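Local coordinates for organophosphorus hydrolase (Pseudomonas pseudoalcaligenes, PDB 4LE6), which probably hydrolyses organophosphate triesters as a dinuclear zinc enzyme of the metallo-beta-lactamase superfamily, at residues Val135-Leu140 / Ala160-Pro165; Glu46-Tyr51 / Ser125-Glu130; Lys68-Leu73 / His252-Ala257; Val85-Asn90 / Gly292-Phe297. All coordinates share one frame; numbering follows the deposited sequence.

Interaction 1 (Val135-Leu140 / Ala160-Pro165); sequences VLLTHL and ATVEVP. With ZN (zinc ion), chain J.
Leu136 and Glu163 leave their parallel strands on the same face of the sheet, and there their side chains pass each other at a slant. The CD2 methyl of Leu136 rests on Glu163 CB at 3.7 Å. Glutamate can serve here because its aliphatic root lies beside the leucine; in the conformer given, one of two modelled, the chain bends at chi2 (77°) and leads the carboxylate away, so the place of the charge is less certain. On the other face Val135 stands beside Val162, and Val135 CG2 meets the small Ala160 CB at 3.7 Å. Between the faces, Val135 N gives a bond to Thr161 O, Glu163 N one to Val135 O (2.8 Å, 173° at the hydrogen), and Leu137 N one to Glu163 O. These strands bracket helix 142-145 in a beta-alpha-beta unit of the metallo-beta-lactamase fold, with 161-163 an edge strand of its sheet within the chain. The pairing stops at Pro165, which has no N-H to continue it; its CD lies 3.5 Å from Leu137 O, whose hydrogen bond comes instead from Tyr233 OH. Farther on, Leu140 lies across Val164 at about a right angle, both leucine methyls against Val164 CG1. His139 turns away from 160-165: its CG stands between the backbone N and the carbonyl carbon (chi1 61°), and ND1 gives an in-plane bond of 2.9 Å to Thr138 OG1, itself bonded to Asp104. With the ring's rotation fixed, NE2 of His139, first histidine of the His-X-His-X-Asp-His signature, binds zinc at 2.2 Å together with His141, His226, Asp247 and a water.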
loop_
_atom_site.group_PDB
_atom_site.type_symbol
_atom_site.label_atom_id
_atom_site.label_comp_id
_atom_site.label_asym_id
_atom_site.label_seq_id
_atom_site.Cartn_x
_atom_site.Cartn_y
_atom_site.Cartn_z
ATOM N N VAL A 135 21.917 -12.537 8.575
ATOM C CA VAL A 135 20.999 -11.577 9.181
ATOM C C VAL A 135 21.777 -10.288 9.455
ATOM O O VAL A 135 22.815 -10.332 10.109
ATOM C CB VAL A 135 20.394 -12.099 10.497
ATOM C CG1 VAL A 135 19.518 -11.025 11.153
ATOM C CG2 VAL A 135 19.563 -13.362 10.248
ATOM N N LEU A 136 21.301 -9.157 8.927
ATOM C CA LEU A 136 21.916 -7.857 9.192
ATOM C C LEU A 136 20.996 -7.071 10.110
ATOM O O LEU A 136 19.820 -6.898 9.805
ATOM C CB LEU A 136 22.111 -7.059 7.895
ATOM C CG LEU A 136 22.738 -7.803 6.716
ATOM C CD1 LEU A 136 22.661 -6.956 5.453
ATOM C CD2 LEU A 136 24.164 -8.179 7.039
ATOM N N LEU A 137 21.514 -6.578 11.227
ATOM C CA LEU A 137 20.701 -5.763 12.124
ATOM C C LEU A 137 21.025 -4.296 11.915
ATOM O O LEU A 137 22.206 -3.922 11.964
ATOM C CB LEU A 137 21.003 -6.127 13.577
ATOM C CG LEU A 137 20.615 -7.539 14.014
ATOM C CD1 LEU A 137 21.009 -7.718 15.472
ATOM C CD2 LEU A 137 19.135 -7.768 13.813
ATOM N N THR A 138 20.006 -3.450 11.707
ATOM C CA THR A 138 20.265 -2.010 11.594
ATOM C C THR A 138 20.730 -1.479 12.950
ATOM O O THR A 138 21.589 -0.614 13.012
ATOM C CB THR A 138 19.045 -1.212 11.100
ATOM O OG1 THR A 138 17.925 -1.442 11.965
ATOM C CG2 THR A 138 18.695 -1.657 9.708
ATOM N N HIS A 139 20.161 -2.023 14.025
ATOM C CA HIS A 139 20.532 -1.665 15.387
ATOM C C HIS A 139 19.923 -2.686 16.341
ATOM O O HIS A 139 19.178 -3.568 15.913
ATOM C CB HIS A 139 20.088 -0.228 15.758
ATOM C CG HIS A 139 18.605 0.013 15.691
ATOM N ND1 HIS A 139 17.859 -0.215 14.556
ATOM C CD2 HIS A 139 17.750 0.555 16.597
ATOM C CE1 HIS A 139 16.601 0.136 14.777
ATOM N NE2 HIS A 139 16.507 0.599 16.013
ATOM N N LEU A 140 20.223 -2.561 17.629
ATOM C CA LEU A 140 19.923 -3.625 18.592
ATOM C C LEU A 140 18.639 -3.438 19.380
ATOM O O LEU A 140 18.371 -4.164 20.356
ATOM C CB LEU A 140 21.104 -3.790 19.566
ATOM C CG LEU A 140 22.408 -4.229 18.904
ATOM C CD1 LEU A 140 23.513 -4.429 19.957
ATOM C CD2 LEU A 140 22.204 -5.502 18.063
ATOM N N ALA A 160 22.276 -18.744 10.073
ATOM C CA ALA A 160 22.647 -17.419 9.624
ATOM C C ALA A 160 23.862 -16.878 10.338
ATOM O O ALA A 160 24.073 -17.103 11.535
ATOM C CB ALA A 160 21.481 -16.446 9.781
ATOM N N THR A 161 24.669 -16.153 9.581
ATOM C CA THR A 161 25.700 -15.309 10.165
ATOM C C THR A 161 25.012 -14.007 10.547
ATOM O O THR A 161 24.343 -13.398 9.716
ATOM C CB THR A 161 26.802 -15.056 9.156
ATOM O OG1 THR A 161 27.413 -16.313 8.819
ATOM C CG2 THR A 161 27.863 -14.098 9.718
ATOM N N VAL A 162 25.147 -13.594 11.800
ATOM C CA VAL A 162 24.469 -12.385 12.271
ATOM C C VAL A 162 25.448 -11.215 12.369
ATOM O O VAL A 162 26.430 -11.273 13.098
ATOM C CB VAL A 162 23.808 -12.614 13.645
ATOM C CG1 VAL A 162 23.061 -11.347 14.109
ATOM C CG2 VAL A 162 22.845 -13.809 13.567
ATOM N N GLU A 163 25.152 -10.138 11.651
ATOM C CA GLU A 163 26.014 -8.957 11.628
ATOM C C GLU A 163 25.469 -7.905 12.585
ATOM O O GLU A 163 24.397 -7.357 12.351
ATOM C CB GLU A 163 26.073 -8.389 10.207
ATOM C CG GLU A 163 26.644 -6.969 10.081
ATOM C CD GLU A 163 28.149 -6.904 10.197
ATOM O OE1 GLU A 163 28.688 -5.784 10.082
ATOM O OE2 GLU A 163 28.793 -7.954 10.398
ATOM N N VAL A 164 26.221 -7.631 13.646
ATOM C CA VAL A 164 25.838 -6.657 14.655
ATOM C C VAL A 164 26.640 -5.385 14.427
ATOM O O VAL A 164 27.855 -5.434 14.309
ATOM C CB VAL A 164 26.122 -7.207 16.067
ATOM C CG1 VAL A 164 26.009 -6.111 17.123
ATOM C CG2 VAL A 164 25.180 -8.369 16.372
ATOM N N PRO A 165 25.969 -4.227 14.367
ATOM C CA PRO A 165 26.749 -3.006 14.139
ATOM C C PRO A 165 27.644 -2.672 15.326
ATOM O O PRO A 165 27.295 -2.995 16.461
ATOM C CB PRO A 165 25.678 -1.929 13.946
ATOM C CG PRO A 165 24.434 -2.479 14.599
ATOM C CD PRO A 165 24.527 -3.968 14.519
HETATM ZN ZN ZN J . 14.993 1.759 17.070
HETATM O O HOH W 1 13.139 0.718 17.244
#

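Interaction 2 (Glu46-Tyr51 / Ser125-Glu130); sequences EVTALY and SGYQPE
Glu46 holds CG anti to its backbone N (chi1 175°) and runs on extended, while Tyr127 sets its ring anti to its own carbonyl carbon (chi1 -72°), and the two long side chains thus meet tip to tip. Tyr127 OH donates to Glu46 OE2; the modelled separation of 2.4 Å is very short, so its exact value is doubtful. OE2 lies at the ring edge, near the ring plane, but the carboxylate is turned 82° from that plane. Tyrosine suits the place: a long flat spacer with a donor at its far end, which also meets Asn95 ND2. Glu46 OE1 is hydrogen-bonded to Lys31 N of the second subunit. Beside this polar pair, Thr48 CG2 packs on Ser125 CB at 3.7 Å, methyl against methylene, while the hydroxyls have other partners: Thr48 OG1 bonds Arg39, and Ser125 OG bonds Leu122 O. Gly126 follows with positive phi in a Schellman motif, where a side chain would be jammed against the preceding carbonyl. The contact sets the C-terminal end of helix 118-124 against strand 45-57, which runs between strands 37-42 and 85-95. Arg39, from the first of these strands, reaches both Thr48 OG1 and Ser125 O, and Leu93, from the second, touches Tyr127.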
loop_
_atom_site.group_PDB
_atom_site.type_symbol
_atom_site.label_atom_id
_atom_site.label_comp_id
_atom_site.label_asym_id
_atom_site.label_seq_id
_atom_site.Cartn_x
_atom_site.Cartn_y
_atom_site.Cartn_z
ATOM N N GLU A 46 15.681 -10.124 -5.496
ATOM C CA GLU A 46 14.274 -10.174 -5.099
ATOM C C GLU A 46 14.113 -9.682 -3.665
ATOM O O GLU A 46 14.741 -10.198 -2.732
ATOM C CB GLU A 46 13.756 -11.591 -5.220
ATOM C CG GLU A 46 12.348 -11.787 -4.714
ATOM C CD GLU A 46 12.116 -13.234 -4.363
ATOM O OE1 GLU A 46 11.320 -13.898 -5.053
ATOM O OE2 GLU A 46 12.765 -13.706 -3.406
ATOM N N VAL A 47 13.264 -8.677 -3.492
ATOM C CA VAL A 47 12.980 -8.125 -2.172
ATOM C C VAL A 47 11.633 -8.644 -1.692
ATOM O O VAL A 47 10.632 -8.555 -2.414
ATOM C CB VAL A 47 12.933 -6.591 -2.229
ATOM C CG1 VAL A 47 12.637 -5.999 -0.865
ATOM C CG2 VAL A 47 14.244 -6.045 -2.798
ATOM N N THR A 48 11.614 -9.215 -0.492
ATOM C CA THR A 48 10.373 -9.575 0.171
ATOM C C THR A 48 10.255 -8.744 1.449
ATOM O O THR A 48 11.003 -8.969 2.399
ATOM C CB THR A 48 10.296 -11.065 0.533
ATOM O OG1 THR A 48 10.371 -11.861 -0.649
ATOM C CG2 THR A 48 8.974 -11.383 1.205
ATOM N N ALA A 49 9.331 -7.779 1.452
ATOM C CA ALA A 49 9.034 -7.019 2.660
ATOM C C ALA A 49 8.227 -7.909 3.582
ATOM O O ALA A 49 7.338 -8.650 3.101
ATOM C CB ALA A 49 8.237 -5.764 2.325
ATOM N N LEU A 50 8.531 -7.841 4.883
ATOM C CA LEU A 50 7.898 -8.696 5.891
ATOM C C LEU A 50 7.373 -7.872 7.065
ATOM O O LEU A 50 8.120 -7.121 7.684
ATOM C CB LEU A 50 8.914 -9.699 6.444
ATOM C CG LEU A 50 9.523 -10.653 5.420
ATOM C CD1 LEU A 50 10.636 -11.434 6.067
ATOM C CD2 LEU A 50 8.439 -11.593 4.877
ATOM N N TYR A 51 6.103 -8.061 7.395
ATOM C CA TYR A 51 5.433 -7.290 8.438
ATOM C C TYR A 51 5.584 -7.994 9.774
ATOM O O TYR A 51 5.338 -9.190 9.861
ATOM C CB TYR A 51 3.965 -7.190 8.064
ATOM C CG TYR A 51 3.080 -6.346 8.938
ATOM C CD1 TYR A 51 3.293 -4.974 9.083
ATOM C CD2 TYR A 51 1.976 -6.907 9.579
ATOM C CE1 TYR A 51 2.435 -4.199 9.874
ATOM C CE2 TYR A 51 1.119 -6.129 10.356
ATOM C CZ TYR A 51 1.354 -4.789 10.496
ATOM O OH TYR A 51 0.489 -4.039 11.275
ATOM N N SER A 125 5.648 -16.211 2.739
ATOM C CA SER A 125 6.206 -15.721 1.485
ATOM C C SER A 125 6.935 -16.820 0.689
ATOM O O SER A 125 7.407 -16.579 -0.425
ATOM C CB SER A 125 7.160 -14.559 1.756
ATOM O OG SER A 125 8.450 -15.016 2.082
ATOM N N GLY A 126 7.042 -18.018 1.248
ATOM C CA GLY A 126 7.593 -19.147 0.498
ATOM C C GLY A 126 9.031 -19.528 0.829
ATOM O O GLY A 126 9.637 -20.370 0.150
ATOM N N TYR A 127 9.586 -18.913 1.868
ATOM C CA TYR A 127 10.919 -19.258 2.340
ATOM C C TYR A 127 10.838 -19.929 3.700
ATOM O O TYR A 127 9.792 -19.915 4.332
ATOM C CB TYR A 127 11.784 -18.003 2.437
ATOM C CG TYR A 127 12.180 -17.448 1.096
ATOM C CD1 TYR A 127 13.111 -18.101 0.305
ATOM C CD2 TYR A 127 11.596 -16.287 0.601
ATOM C CE1 TYR A 127 13.475 -17.609 -0.931
ATOM C CE2 TYR A 127 11.962 -15.789 -0.628
ATOM C CZ TYR A 127 12.901 -16.452 -1.386
ATOM O OH TYR A 127 13.266 -15.957 -2.614
ATOM N N GLN A 128 11.942 -20.523 4.144
ATOM C CA GLN A 128 12.011 -21.060 5.493
ATOM C C GLN A 128 13.194 -20.418 6.198
ATOM O O GLN A 128 14.179 -20.057 5.555
ATOM C CB GLN A 128 12.118 -22.596 5.476
ATOM C CG GLN A 128 10.830 -23.301 5.004
ATOM C CD GLN A 128 9.695 -23.254 6.028
ATOM O OE1 GLN A 128 9.921 -23.388 7.237
ATOM N NE2 GLN A 128 8.461 -23.075 5.544
ATOM N N PRO A 129 13.098 -20.259 7.524
ATOM C CA PRO A 129 14.166 -19.581 8.270
ATOM C C PRO A 129 15.512 -20.298 8.162
ATOM O O PRO A 129 16.548 -19.638 8.153
ATOM C CB PRO A 129 13.664 -19.591 9.717
ATOM C CG PRO A 129 12.568 -20.636 9.765
ATOM C CD PRO A 129 12.003 -20.738 8.390
ATOM N N GLU A 130 15.492 -21.621 8.030
ATOM C CA GLU A 130 16.723 -22.387 7.854
ATOM C C GLU A 130 17.500 -21.964 6.608
ATOM O O GLU A 130 18.689 -22.243 6.501
ATOM C CB GLU A 130 16.423 -23.885 7.771
ATOM C CG GLU A 130 15.933 -24.485 9.081
ATOM C CD GLU A 130 14.466 -24.166 9.382
ATOM O OE1 GLU A 130 13.723 -23.698 8.479
ATOM O OE2 GLU A 130 14.055 -24.388 10.537
#

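Interaction 3 (Lys68-Leu73 / His252-Ala257); sequences KDLQSL and HAVQFA
Leu70 and Leu73 share one flank of helix 67-76 and close on Val254, each with its CD1 methyl. Leu70 CD1 presses on Val254 CG2 at 3.5 Å, tighter than usual for two methyls, with the side chains slanting past one another. Leu73 lies roughly perpendicular to the valine and brings CD1 to Val254 CG1 at 4.1 Å, while its CD2 extends to Ala257 CB at 4.2 Å. A branched aliphatic between two leucines fills such a place well: CG2 faces Leu70 alone, while CG1 lies between Leu70 CD1 and Leu73 CD1. Ala253, with no longer side chain, suits the close approach of its carbonyl O to Leu73 CB, at 3.7 Å. The polar link is made by a water that donates to both Leu73 O (2.8 Å) and Ala253 O (2.7 Å), joining the two main chains.

Around this shell, Leu73 is set by its place in the helix, where its N bonds Asp69 O, and its side chain leans on Ile65; Ala253 touches Met77. The short turn at 252-255 is weakly bonded as a helix but has side-chain support: Asn251 OD1 accepts from Ala253 N, and Gln255 bonds Leu250 N and Asn251 N through OE1 and Val261 O through NE2. The side chain of Ala253 is about 12 Å from that of the zinc ligand His294. The arrangement is plain apolar packing in the alpha-beta/beta-alpha sandwich, joining helix 67-76, which precedes strand 85-95 of one sheet, to the helical turn that follows strand 240-246 of the other.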
loop_
_atom_site.group_PDB
_atom_site.type_symbol
_atom_site.label_atom_id
_atom_site.label_comp_id
_atom_site.label_asym_id
_atom_site.label_seq_id
_atom_site.Cartn_x
_atom_site.Cartn_y
_atom_site.Cartn_z
ATOM N N LYS A 68 -0.099 21.586 18.181
ATOM C CA LYS A 68 -1.055 21.965 17.146
ATOM C C LYS A 68 -0.555 21.521 15.779
ATOM O O LYS A 68 -1.275 20.876 15.010
ATOM C CB LYS A 68 -1.251 23.483 17.144
ATOM C CG LYS A 68 -2.695 23.933 17.058
ATOM C CD LYS A 68 -2.808 25.431 16.787
ATOM C CE LYS A 68 -2.188 26.268 17.899
ATOM N NZ LYS A 68 -2.338 27.726 17.633
ATOM N N ASP A 69 0.695 21.871 15.484
ATOM C CA ASP A 69 1.310 21.556 14.194
ATOM C C ASP A 69 1.467 20.060 13.992
ATOM O O ASP A 69 1.309 19.536 12.877
ATOM C CB ASP A 69 2.666 22.242 14.095
ATOM C CG ASP A 69 2.542 23.744 14.078
ATOM O OD1 ASP A 69 1.687 24.247 13.321
ATOM O OD2 ASP A 69 3.278 24.421 14.831
ATOM N N LEU A 70 1.780 19.373 15.081
ATOM C CA LEU A 70 1.900 17.922 15.062
ATOM C C LEU A 70 0.551 17.317 14.693
ATOM O O LEU A 70 0.453 16.485 13.767
ATOM C CB LEU A 70 2.361 17.424 16.432
ATOM C CG LEU A 70 2.591 15.926 16.610
ATOM C CD1 LEU A 70 3.476 15.351 15.509
ATOM C CD2 LEU A 70 3.218 15.685 17.976
ATOM N N GLN A 71 -0.498 17.768 15.383
ATOM C CA GLN A 71 -1.849 17.267 15.111
ATOM C C GLN A 71 -2.307 17.578 13.692
ATOM O O GLN A 71 -2.977 16.757 13.059
ATOM C CB GLN A 71 -2.863 17.839 16.109
ATOM C CG GLN A 71 -2.708 17.286 17.519
ATOM C CD GLN A 71 -2.855 15.772 17.571
ATOM O OE1 GLN A 71 -3.684 15.192 16.866
ATOM N NE2 GLN A 71 -2.044 15.123 18.400
ATOM N N SER A 72 -1.990 18.779 13.212
ATOM C CA SER A 72 -2.279 19.126 11.819
ATOM C C SER A 72 -1.573 18.165 10.864
ATOM O O SER A 72 -2.187 17.642 9.925
ATOM C CB SER A 72 -1.848 20.560 11.520
ATOM O OG SER A 72 -2.606 21.473 12.297
ATOM N N LEU A 73 -0.285 17.931 11.092
ATOM C CA LEU A 73 0.443 16.978 10.245
ATOM C C LEU A 73 -0.163 15.574 10.275
ATOM O O LEU A 73 -0.245 14.895 9.243
ATOM C CB LEU A 73 1.905 16.912 10.651
ATOM C CG LEU A 73 2.722 18.152 10.267
ATOM C CD1 LEU A 73 4.033 18.131 11.031
ATOM C CD2 LEU A 73 2.973 18.190 8.766
ATOM N N HIS A 252 6.076 8.789 9.297
ATOM C CA HIS A 252 6.136 9.261 7.920
ATOM C C HIS A 252 5.310 10.540 7.737
ATOM O O HIS A 252 5.572 11.325 6.825
ATOM C CB HIS A 252 5.593 8.194 6.980
ATOM C CG HIS A 252 4.107 8.061 7.046
ATOM N ND1 HIS A 252 3.471 7.381 8.061
ATOM C CD2 HIS A 252 3.129 8.565 6.259
ATOM C CE1 HIS A 252 2.163 7.450 7.883
ATOM N NE2 HIS A 252 1.928 8.165 6.797
ATOM N N ALA A 253 4.323 10.756 8.599
ATOM C CA ALA A 253 3.418 11.890 8.425
ATOM C C ALA A 253 4.027 13.168 8.945
ATOM O O ALA A 253 3.541 14.244 8.627
ATOM C CB ALA A 253 2.085 11.646 9.114
ATOM N N VAL A 254 5.097 13.056 9.729
ATOM C CA VAL A 254 5.687 14.223 10.388
ATOM C C VAL A 254 7.116 14.483 9.935
ATOM O O VAL A 254 7.470 15.625 9.658
ATOM C CB VAL A 254 5.689 14.049 11.921
ATOM C CG1 VAL A 254 6.403 15.198 12.622
ATOM C CG2 VAL A 254 4.284 13.910 12.445
ATOM N N GLN A 255 7.931 13.430 9.869
ATOM C CA GLN A 255 9.379 13.591 9.787
ATOM C C GLN A 255 9.941 13.669 8.365
ATOM O O GLN A 255 11.115 13.972 8.189
ATOM C CB GLN A 255 10.077 12.467 10.559
ATOM C CG GLN A 255 9.835 12.520 12.073
ATOM C CD GLN A 255 10.528 11.386 12.806
ATOM O OE1 GLN A 255 10.132 10.233 12.685
ATOM N NE2 GLN A 255 11.579 11.704 13.545
ATOM N N PHE A 256 9.131 13.368 7.354
ATOM C CA PHE A 256 9.500 13.732 5.993
ATOM C C PHE A 256 9.290 15.228 5.839
ATOM O O PHE A 256 10.220 15.958 5.464
ATOM C CB PHE A 256 8.684 12.953 4.970
ATOM C CG PHE A 256 9.159 11.533 4.772
ATOM C CD1 PHE A 256 10.255 11.264 3.975
ATOM C CD2 PHE A 256 8.497 10.471 5.367
ATOM C CE1 PHE A 256 10.689 9.948 3.776
ATOM C CE2 PHE A 256 8.926 9.162 5.174
ATOM C CZ PHE A 256 10.024 8.900 4.382
ATOM N N ALA A 257 8.090 15.702 6.169
ATOM C CA ALA A 257 7.809 17.136 6.067
ATOM C C ALA A 257 8.697 17.968 7.007
ATOM O O ALA A 257 9.138 19.063 6.651
ATOM C CB ALA A 257 6.346 17.411 6.348
HETATM O O HOH W 2 1.545 15.263 7.082
#

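Interaction 4 (Val85-Asn90 / Gly292-Phe297); sequences VQTAVN and GAHLPF. With ZN (zinc ion), chain K.
Asn90 and His294 donate all four direct hydrogen bonds between 85-90 and 292-297. Asn90 uses backbone and side chain: its N meets a lone pair of Ala293 O at 2.7 Å, and its ND2 gives one hydrogen to Leu295 O (2.8 Å) and the other to Gly292 O (3.1 Å), both acceptors close to the amide plane. Gly292 O also takes Leu295 N, closing a type I turn, and the two donors come from opposite faces of its plane. A primary amide suits the spot because its two N-H groups span the turn. His294 ND1 donates to Ala88 O at 2.9 Å, in the ring plane and nearly straight (167°). A water adds a bridge from Ala88 N to His294 O.

The packing is by edges and faces. Ala293 CB covers the centre of one face of the His294 ring, while Val89 CG2 meets the ring edge at CE1 (3.8 Å). Asn90 OD1, buried without a hydrogen-bonding partner, lies at the edge of Phe297, 3.3 Å from CD1.

Metal binding falls to His294 NE2, 2.1 Å from a zinc also held by Asp143, His144, Asp247 and a water. Ala88 O is thus a second-shell acceptor: it fixes the imidazole's rotation, aims NE2 at the metal, and may polarise the ring toward stronger donation to zinc.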
loop_
_atom_site.group_PDB
_atom_site.type_symbol
_atom_site.label_atom_id
_atom_site.label_comp_id
_atom_site.label_asym_id
_atom_site.label_seq_id
_atom_site.Cartn_x
_atom_site.Cartn_y
_atom_site.Cartn_z
ATOM N N VAL A 85 -0.161 6.582 18.029
ATOM C CA VAL A 85 0.033 6.399 16.599
ATOM C C VAL A 85 0.378 4.943 16.315
ATOM O O VAL A 85 1.418 4.435 16.734
ATOM C CB VAL A 85 1.158 7.307 16.076
ATOM C CG1 VAL A 85 1.464 7.020 14.603
ATOM C CG2 VAL A 85 0.788 8.766 16.287
ATOM N N GLN A 86 -0.512 4.253 15.626
ATOM C CA GLN A 86 -0.256 2.864 15.279
ATOM C C GLN A 86 0.910 2.809 14.316
ATOM O O GLN A 86 0.816 3.313 13.198
ATOM C CB GLN A 86 -1.481 2.237 14.631
ATOM C CG GLN A 86 -1.257 0.792 14.179
ATOM C CD GLN A 86 -2.542 0.173 13.666
ATOM O OE1 GLN A 86 -3.627 0.692 13.914
ATOM N NE2 GLN A 86 -2.428 -0.904 12.928
ATOM N N THR A 87 1.995 2.182 14.752
ATOM C CA THR A 87 3.234 2.221 14.024
ATOM C C THR A 87 3.626 0.805 13.600
ATOM O O THR A 87 3.658 -0.119 14.410
ATOM C CB THR A 87 4.334 2.851 14.876
ATOM O OG1 THR A 87 3.962 4.192 15.222
ATOM C CG2 THR A 87 5.659 2.880 14.126
ATOM N N ALA A 88 3.926 0.663 12.316
ATOM C CA ALA A 88 4.328 -0.603 11.719
ATOM C C ALA A 88 5.759 -0.907 12.099
ATOM O O ALA A 88 6.550 0.013 12.360
ATOM C CB ALA A 88 4.228 -0.513 10.207
ATOM N N VAL A 89 6.081 -2.192 12.137
ATOM C CA VAL A 89 7.449 -2.658 12.313
ATOM C C VAL A 89 7.710 -3.639 11.170
ATOM O O VAL A 89 7.028 -4.658 11.051
ATOM C CB VAL A 89 7.620 -3.366 13.660
ATOM C CG1 VAL A 89 9.030 -3.942 13.807
ATOM C CG2 VAL A 89 7.320 -2.408 14.802
ATOM N N ASN A 90 8.663 -3.310 10.305
ATOM C CA ASN A 90 8.950 -4.121 9.135
ATOM C C ASN A 90 10.363 -4.711 9.144
ATOM O O ASN A 90 11.284 -4.160 9.747
ATOM C CB ASN A 90 8.785 -3.290 7.866
ATOM C CG ASN A 90 7.462 -2.563 7.807
ATOM O OD1 ASN A 90 6.395 -3.133 8.073
ATOM N ND2 ASN A 90 7.518 -1.300 7.420
ATOM N N GLY A 292 11.920 0.969 4.879
ATOM C CA GLY A 292 11.942 1.613 6.184
ATOM C C GLY A 292 11.185 0.855 7.249
ATOM O O GLY A 292 9.968 0.625 7.152
ATOM N N ALA A 293 11.896 0.531 8.317
ATOM C CA ALA A 293 11.377 -0.333 9.364
ATOM C C ALA A 293 10.065 0.150 9.956
ATOM O O ALA A 293 9.253 -0.660 10.432
ATOM C CB ALA A 293 12.407 -0.485 10.461
ATOM N N HIS A 294 9.842 1.461 9.954
ATOM C CA HIS A 294 8.626 2.009 10.572
ATOM C C HIS A 294 7.773 2.834 9.621
ATOM O O HIS A 294 6.901 3.609 10.046
ATOM C CB HIS A 294 8.987 2.810 11.825
ATOM C CG HIS A 294 9.676 1.978 12.860
ATOM N ND1 HIS A 294 9.107 0.837 13.385
ATOM C CD2 HIS A 294 10.899 2.087 13.430
ATOM C CE1 HIS A 294 9.946 0.284 14.239
ATOM N NE2 HIS A 294 11.045 1.016 14.279
ATOM N N LEU A 295 7.986 2.631 8.330
ATOM C CA LEU A 295 7.133 3.238 7.320
ATOM C C LEU A 295 5.942 2.290 7.119
ATOM O O LEU A 295 6.055 1.105 7.418
ATOM C CB LEU A 295 7.910 3.456 6.016
ATOM C CG LEU A 295 9.142 4.358 6.170
ATOM C CD1 LEU A 295 9.890 4.472 4.847
ATOM C CD2 LEU A 295 8.762 5.741 6.687
ATOM N N PRO A 296 4.798 2.814 6.655
ATOM C CA PRO A 296 3.618 1.967 6.443
ATOM C C PRO A 296 3.957 0.799 5.534
ATOM O O PRO A 296 4.584 0.985 4.492
ATOM C CB PRO A 296 2.617 2.921 5.804
ATOM C CG PRO A 296 3.045 4.283 6.265
ATOM C CD PRO A 296 4.535 4.207 6.260
ATOM N N PHE A 297 3.623 -0.404 5.981
ATOM C CA PHE A 297 4.038 -1.624 5.300
ATOM C C PHE A 297 3.490 -1.591 3.880
ATOM O O PHE A 297 2.348 -1.155 3.685
ATOM C CB PHE A 297 3.471 -2.840 6.048
ATOM C CG PHE A 297 3.772 -4.121 5.384
ATOM C CD1 PHE A 297 4.985 -4.747 5.599
ATOM C CD2 PHE A 297 2.867 -4.687 4.498
ATOM C CE1 PHE A 297 5.297 -5.923 4.946
ATOM C CE2 PHE A 297 3.174 -5.863 3.847
ATOM C CZ PHE A 297 4.397 -6.480 4.075
HETATM ZN ZN ZN K . 12.579 0.455 15.527
HETATM O O HOH W 3 4.099 3.038 10.557
HETATM O O HOH W 1 13.139 0.718 17.244
#

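Interactions 1 and 4 each present a zinc-binding histidine, and the water shared by the two metal ions links them although their atoms stay about 6 Å apart. Interaction 4 is buried and rich in directed bonds, whereas interaction 1 is regular strand pairing at a sheet edge, partly open to solvent. Interactions 2 and 3 are buried too, 2 small and largely polar, 3 mainly aliphatic. Interactions 1, 2 and 4 reach the same sheet; 2 and 4 touch where Phe297 meets Leu50 and Tyr51, and Tyr51 meets Asn90 of the neighbouring strand. Interaction 3, across the chain's centre from 1 and 2, adjoins interaction 4 through His252 on Pro296 and Phe256 on Leu295.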